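PDB 3ISM: CG4930 from Drosophila melanogaster, which inhibits the nuclease EndoG by binding it in a complex, consistent with a general role as a ribonuclease inhibitor. Local coordinates for residues E302-E307 and Y343-C348; L338-Y343 and C348-E353. The protein carries 1 engineered substitution. One frame throughout, in Å; residues are numbered along the deposited sequence.

Both contacts lie at the surface, far from the centre of the chain, and both involve the loop that follows the short helix 340-343. Contact 1 sets that loop, at its turn, against the end of helix 290-305, using only methyl and methylene groups over a small area. Contact 2 is local and about four times larger: the loop folds back along residues 338-343, and three aromatic rings do much of the packing. Tyr343 and Cys348 belong to the segments of both, and the two centres are about 13 Å apart. In neither contact are the segments joined by a hydrogen bond; aliphatic touching at the turn gives way to ring packing toward the end of the modelled chain.

Contact 1: residues E302-E307 and Y343-C348; sequences EVLTKE and YEKAGC
Leu304 reaches out from the last turn of helix 290-305 and sets its two methyls against neighbouring residues of the loop, Lys345 and Ala346. Starting at CB, which points toward the loop, the chain turns with CG anti to the carbonyl carbon (chi1 -61°), and this carries the branch point out to the loop. There the methyls part company. Leu304 CD1 lies against the first part of the lysine chain, 3.8 Å from Lys345 CD and 3.9 Å from Lys345 CB. CD2 faces the next residue along, where Leu304 CD2 and Ala346 CB are 4.1 Å apart. The leucine crosses the lysine at about a right angle, touching its methylenes while the lysine chain, bent at chi2 (-139°), leads its end away from the helix.

The loop turns sharply here. Lys345 to Cys348 form a type I' beta turn, closed by Cys348 N to Lys345 O at 3.0 Å, and Ala346 takes a positive phi of 54° at its second position. The same Lys345 O also accepts a hydrogen bond from Trp312 NE1 of helix 309-317, which ties the turn to a second helix. One position before Leu304, Val303 faces the interior and packs on Phe261, Phe311 and Trp312, whereas Leu304 remains partly exposed.

Only 108 Å² is buried between the segments, and the nearest CA pair, Leu304 and Ala346, is 7.9 Å apart, so side chains alone bridge the two backbones. It is plain surface packing in an all-helical fold: a type I' turn resting against the C-terminal end of a helix.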
loop_
_atom_site.group_PDB
_atom_site.type_symbol
_atom_site.label_atom_id
_atom_site.label_comp_id
_atom_site.label_asym_id
_atom_site.label_seq_id
_atom_site.Cartn_x
_atom_site.Cartn_y
_atom_site.Cartn_z
ATOM N N GLU C 302 -51.116 4.762 -15.309
ATOM C CA GLU C 302 -52.104 3.688 -15.319
ATOM C C GLU C 302 -52.807 3.528 -13.961
ATOM O O GLU C 302 -53.987 3.177 -13.909
ATOM C CB GLU C 302 -51.467 2.370 -15.779
ATOM C CG GLU C 302 -52.469 1.330 -16.303
ATOM C CD GLU C 302 -53.387 1.866 -17.395
ATOM O OE1 GLU C 302 -52.903 2.589 -18.295
ATOM O OE2 GLU C 302 -54.599 1.556 -17.354
ATOM N N VAL C 303 -52.077 3.785 -12.874
ATOM C CA VAL C 303 -52.654 3.801 -11.525
ATOM C C VAL C 303 -53.729 4.898 -11.431
ATOM O O VAL C 303 -54.818 4.679 -10.884
ATOM C CB VAL C 303 -51.556 3.989 -10.428
ATOM C CG1 VAL C 303 -52.148 4.491 -9.118
ATOM C CG2 VAL C 303 -50.797 2.689 -10.199
ATOM N N LEU C 304 -53.414 6.060 -12.001
ATOM C CA LEU C 304 -54.317 7.210 -12.017
ATOM C C LEU C 304 -55.464 7.103 -13.036
ATOM O O LEU C 304 -56.528 7.694 -12.834
ATOM C CB LEU C 304 -53.520 8.499 -12.233
ATOM C CG LEU C 304 -52.476 8.830 -11.155
ATOM C CD1 LEU C 304 -51.585 9.977 -11.599
ATOM C CD2 LEU C 304 -53.102 9.124 -9.789
ATOM N N THR C 305 -55.263 6.361 -14.125
ATOM C CA THR C 305 -56.363 6.144 -15.080
ATOM C C THR C 305 -57.382 5.140 -14.515
ATOM O O THR C 305 -58.588 5.319 -14.658
ATOM C CB THR C 305 -55.863 5.713 -16.485
ATOM O OG1 THR C 305 -54.834 6.610 -16.927
ATOM C CG2 THR C 305 -57.004 5.740 -17.509
ATOM N N LYS C 306 -56.885 4.108 -13.836
ATOM C CA LYS C 306 -57.737 3.096 -13.204
ATOM C C LYS C 306 -58.301 3.547 -11.852
ATOM O O LYS C 306 -59.052 2.801 -11.213
ATOM C CB LYS C 306 -56.964 1.782 -13.032
ATOM C CG LYS C 306 -56.672 1.053 -14.337
ATOM C CD LYS C 306 -57.728 0.008 -14.638
ATOM C CE LYS C 306 -57.614 -0.491 -16.066
ATOM N NZ LYS C 306 -58.258 0.452 -17.032
ATOM N N GLU C 307 -57.931 4.762 -11.434
ATOM C CA GLU C 307 -58.358 5.363 -10.159
ATOM C C GLU C 307 -57.940 4.558 -8.927
ATOM O O GLU C 307 -58.702 4.436 -7.962
ATOM C CB GLU C 307 -59.872 5.627 -10.127
ATOM C CG GLU C 307 -60.386 6.496 -11.255
ATOM C CD GLU C 307 -61.533 7.380 -10.823
ATOM O OE1 GLU C 307 -62.652 6.864 -10.585
ATOM O OE2 GLU C 307 -61.305 8.602 -10.728
ATOM N N TYR C 343 -44.446 13.039 -8.291
ATOM C CA TYR C 343 -45.414 12.825 -7.223
ATOM C C TYR C 343 -46.528 13.864 -7.228
ATOM O O TYR C 343 -47.573 13.648 -6.615
ATOM C CB TYR C 343 -44.718 12.850 -5.859
ATOM C CG TYR C 343 -43.665 11.792 -5.683
ATOM C CD1 TYR C 343 -42.332 12.057 -5.985
ATOM C CD2 TYR C 343 -43.998 10.519 -5.223
ATOM C CE1 TYR C 343 -41.363 11.096 -5.831
ATOM C CE2 TYR C 343 -43.027 9.536 -5.075
ATOM C CZ TYR C 343 -41.709 9.836 -5.378
ATOM O OH TYR C 343 -40.723 8.885 -5.223
ATOM N N GLU C 344 -46.300 14.984 -7.908
ATOM C CA GLU C 344 -47.254 16.098 -7.917
ATOM C C GLU C 344 -48.477 15.840 -8.813
ATOM O O GLU C 344 -48.721 16.559 -9.786
ATOM C CB GLU C 344 -46.549 17.418 -8.272
ATOM C CG GLU C 344 -45.798 18.051 -7.092
ATOM C CD GLU C 344 -44.721 19.037 -7.518
ATOM O OE1 GLU C 344 -44.917 19.741 -8.526
ATOM O OE2 GLU C 344 -43.670 19.105 -6.841
ATOM N N LYS C 345 -49.230 14.796 -8.460
ATOM C CA LYS C 345 -50.452 14.393 -9.155
ATOM C C LYS C 345 -51.504 13.927 -8.145
ATOM O O LYS C 345 -51.160 13.460 -7.058
ATOM C CB LYS C 345 -50.164 13.282 -10.175
ATOM C CG LYS C 345 -49.367 13.751 -11.379
ATOM C CD LYS C 345 -49.876 13.148 -12.671
ATOM C CE LYS C 345 -49.269 13.853 -13.874
ATOM N NZ LYS C 345 -49.460 15.334 -13.810
ATOM N N ALA C 346 -52.776 14.069 -8.521
ATOM C CA ALA C 346 -53.937 13.805 -7.649
ATOM C C ALA C 346 -53.901 14.574 -6.320
ATOM O O ALA C 346 -54.404 14.095 -5.299
ATOM C CB ALA C 346 -54.131 12.295 -7.420
ATOM N N GLY C 347 -53.308 15.767 -6.349
ATOM C CA GLY C 347 -53.168 16.610 -5.159
ATOM C C GLY C 347 -51.959 16.308 -4.277
ATOM O O GLY C 347 -51.670 17.050 -3.336
ATOM N N CYS C 348 -51.251 15.224 -4.582
ATOM C CA CYS C 348 -50.126 14.773 -3.761
ATOM C C CYS C 348 -48.861 15.594 -3.954
ATOM O O CYS C 348 -48.741 16.371 -4.900
ATOM C CB CYS C 348 -49.805 13.301 -4.036
ATOM S SG CYS C 348 -50.947 12.129 -3.296
#

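Contact 2: residues L338-Y343 and C348-E353; sequences LPFEFY and CKAPFE
The Tyr343 ring lies between Pro351 and Phe342. Pro351 CD makes a CH-pi contact 4.0 Å from the Tyr343 centroid, while CD2 of Phe342 sits over the centre of the opposite face. Tyr343 CD1 meets Ala350 CB at 3.6 Å. Phe340 carries Leu338 CB on one face and, at its edge, Glu353 OE1, 3.6 Å from Phe340 CZ. On the Phe352 ring one face takes Ala350 CB, and at the edge Phe340 CE1 approaches Phe352 CE2 to 3.6 Å. The Phe340 and Phe352 planes meet obliquely at 49°; those of Tyr343 and Phe352 stand at 88°, with Tyr343 CE1 and Phe352 CE1 3.9 Å apart. Phe352 holds CG between its backbone N and carbonyl carbon (chi1 42°), bringing the ring back toward residues 338-343; Pro339 CD, just ahead of the helix, lies 3.6 Å from Phe352 CZ. Tyr343 OH is hydrogen-bonded to Gly322 N.

Were Tyr343 an alanine, Pro351 and Phe352 would probably lose the ring they pack on, and Gly322 N its hydroxyl partner. With no polar bonds between the segments, the fold-back rests on apolar packing, and the carboxylate oxygen at the Phe340 edge may add weak electrostatic attraction.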
loop_
_atom_site.group_PDB
_atom_site.type_symbol
_atom_site.label_atom_id
_atom_site.label_comp_id
_atom_site.label_asym_id
_atom_site.label_seq_id
_atom_site.Cartn_x
_atom_site.Cartn_y
_atom_site.Cartn_z
ATOM N N LEU C 338 -34.003 16.622 -7.945
ATOM C CA LEU C 338 -34.883 15.633 -7.322
ATOM C C LEU C 338 -36.199 15.503 -8.112
ATOM O O LEU C 338 -36.633 16.464 -8.760
ATOM C CB LEU C 338 -35.143 15.998 -5.852
ATOM C CG LEU C 338 -33.997 15.775 -4.851
ATOM C CD1 LEU C 338 -34.127 16.699 -3.647
ATOM C CD2 LEU C 338 -33.911 14.325 -4.401
ATOM N N PRO C 339 -36.843 14.318 -8.060
ATOM C CA PRO C 339 -38.030 14.110 -8.881
ATOM C C PRO C 339 -39.326 14.530 -8.173
ATOM O O PRO C 339 -40.218 13.698 -7.967
ATOM C CB PRO C 339 -38.011 12.599 -9.132
ATOM C CG PRO C 339 -37.298 12.019 -7.930
ATOM C CD PRO C 339 -36.535 13.127 -7.245
ATOM N N PHE C 340 -39.427 15.811 -7.816
ATOM C CA PHE C 340 -40.607 16.329 -7.123
ATOM C C PHE C 340 -41.848 16.175 -7.995
ATOM O O PHE C 340 -42.908 15.770 -7.515
ATOM C CB PHE C 340 -40.438 17.812 -6.757
ATOM C CG PHE C 340 -39.274 18.101 -5.850
ATOM C CD1 PHE C 340 -39.284 17.685 -4.521
ATOM C CD2 PHE C 340 -38.180 18.825 -6.318
ATOM C CE1 PHE C 340 -38.203 17.961 -3.673
ATOM C CE2 PHE C 340 -37.093 19.117 -5.480
ATOM C CZ PHE C 340 -37.105 18.683 -4.155
ATOM N N GLU C 341 -41.674 16.475 -9.283
ATOM C CA GLU C 341 -42.756 16.579 -10.269
ATOM C C GLU C 341 -43.541 15.279 -10.475
ATOM O O GLU C 341 -44.745 15.321 -10.745
ATOM C CB GLU C 341 -42.220 17.085 -11.628
ATOM C CG GLU C 341 -41.048 18.094 -11.566
ATOM C CD GLU C 341 -39.681 17.431 -11.294
ATOM O OE1 GLU C 341 -39.422 16.312 -11.802
ATOM O OE2 GLU C 341 -38.860 18.036 -10.568
ATOM N N PHE C 342 -42.853 14.138 -10.361
ATOM C CA PHE C 342 -43.478 12.813 -10.509
ATOM C C PHE C 342 -44.637 12.593 -9.531
ATOM O O PHE C 342 -45.671 12.028 -9.897
ATOM C CB PHE C 342 -42.435 11.690 -10.339
ATOM C CG PHE C 342 -43.042 10.312 -10.173
ATOM C CD1 PHE C 342 -43.386 9.557 -11.282
ATOM C CD2 PHE C 342 -43.276 9.784 -8.906
ATOM C CE1 PHE C 342 -43.951 8.304 -11.138
ATOM C CE2 PHE C 342 -43.845 8.537 -8.754
ATOM C CZ PHE C 342 -44.182 7.790 -9.880
ATOM N N TYR C 343 -44.446 13.039 -8.291
ATOM C CA TYR C 343 -45.414 12.825 -7.223
ATOM C C TYR C 343 -46.528 13.864 -7.228
ATOM O O TYR C 343 -47.573 13.648 -6.615
ATOM C CB TYR C 343 -44.718 12.850 -5.859
ATOM C CG TYR C 343 -43.665 11.792 -5.683
ATOM C CD1 TYR C 343 -42.332 12.057 -5.985
ATOM C CD2 TYR C 343 -43.998 10.519 -5.223
ATOM C CE1 TYR C 343 -41.363 11.096 -5.831
ATOM C CE2 TYR C 343 -43.027 9.536 -5.075
ATOM C CZ TYR C 343 -41.709 9.836 -5.378
ATOM O OH TYR C 343 -40.723 8.885 -5.223
ATOM N N CYS C 348 -51.251 15.224 -4.582
ATOM C CA CYS C 348 -50.126 14.773 -3.761
ATOM C C CYS C 348 -48.861 15.594 -3.954
ATOM O O CYS C 348 -48.741 16.371 -4.900
ATOM C CB CYS C 348 -49.805 13.301 -4.036
ATOM S SG CYS C 348 -50.947 12.129 -3.296
ATOM N N LYS C 349 -47.923 15.410 -3.031
ATOM C CA LYS C 349 -46.586 15.969 -3.146
ATOM C C LYS C 349 -45.577 14.877 -2.841
ATOM O O LYS C 349 -45.931 13.838 -2.273
ATOM C CB LYS C 349 -46.406 17.150 -2.189
ATOM C CG LYS C 349 -47.039 18.436 -2.697
ATOM C CD LYS C 349 -47.563 19.302 -1.558
ATOM C CE LYS C 349 -48.294 20.526 -2.089
ATOM N NZ LYS C 349 -48.756 21.429 -0.989
ATOM N N ALA C 350 -44.330 15.116 -3.240
ATOM C CA ALA C 350 -43.216 14.234 -2.925
ATOM C C ALA C 350 -43.046 14.126 -1.412
ATOM O O ALA C 350 -43.073 15.143 -0.710
ATOM C CB ALA C 350 -41.941 14.752 -3.570
ATOM N N PRO C 351 -42.898 12.886 -0.902
ATOM C CA PRO C 351 -42.657 12.602 0.517
ATOM C C PRO C 351 -41.367 13.203 1.102
ATOM O O PRO C 351 -41.124 13.049 2.301
ATOM C CB PRO C 351 -42.578 11.070 0.553
ATOM C CG PRO C 351 -42.209 10.681 -0.837
ATOM C CD PRO C 351 -42.990 11.638 -1.678
ATOM N N PHE C 352 -40.561 13.875 0.280
ATOM C CA PHE C 352 -39.305 14.465 0.759
ATOM C C PHE C 352 -39.217 15.994 0.723
ATOM O O PHE C 352 -39.642 16.630 -0.245
ATOM C CB PHE C 352 -38.065 13.830 0.091
ATOM C CG PHE C 352 -38.206 13.582 -1.394
ATOM C CD1 PHE C 352 -38.552 12.321 -1.871
ATOM C CD2 PHE C 352 -37.971 14.600 -2.315
ATOM C CE1 PHE C 352 -38.677 12.079 -3.240
ATOM C CE2 PHE C 352 -38.097 14.364 -3.692
ATOM C CZ PHE C 352 -38.449 13.102 -4.149
ATOM N N GLU C 353 -38.666 16.547 1.809
ATOM C CA GLU C 353 -38.358 17.978 1.981
ATOM C C GLU C 353 -39.579 18.901 2.038
ATOM O O GLU C 353 -40.129 19.305 1.011
ATOM C CB GLU C 353 -37.332 18.459 0.941
ATOM C CG GLU C 353 -35.938 17.870 1.117
ATOM C CD GLU C 353 -35.084 17.986 -0.138
ATOM O OE1 GLU C 353 -35.411 18.823 -1.012
ATOM O OE2 GLU C 353 -34.087 17.238 -0.253
#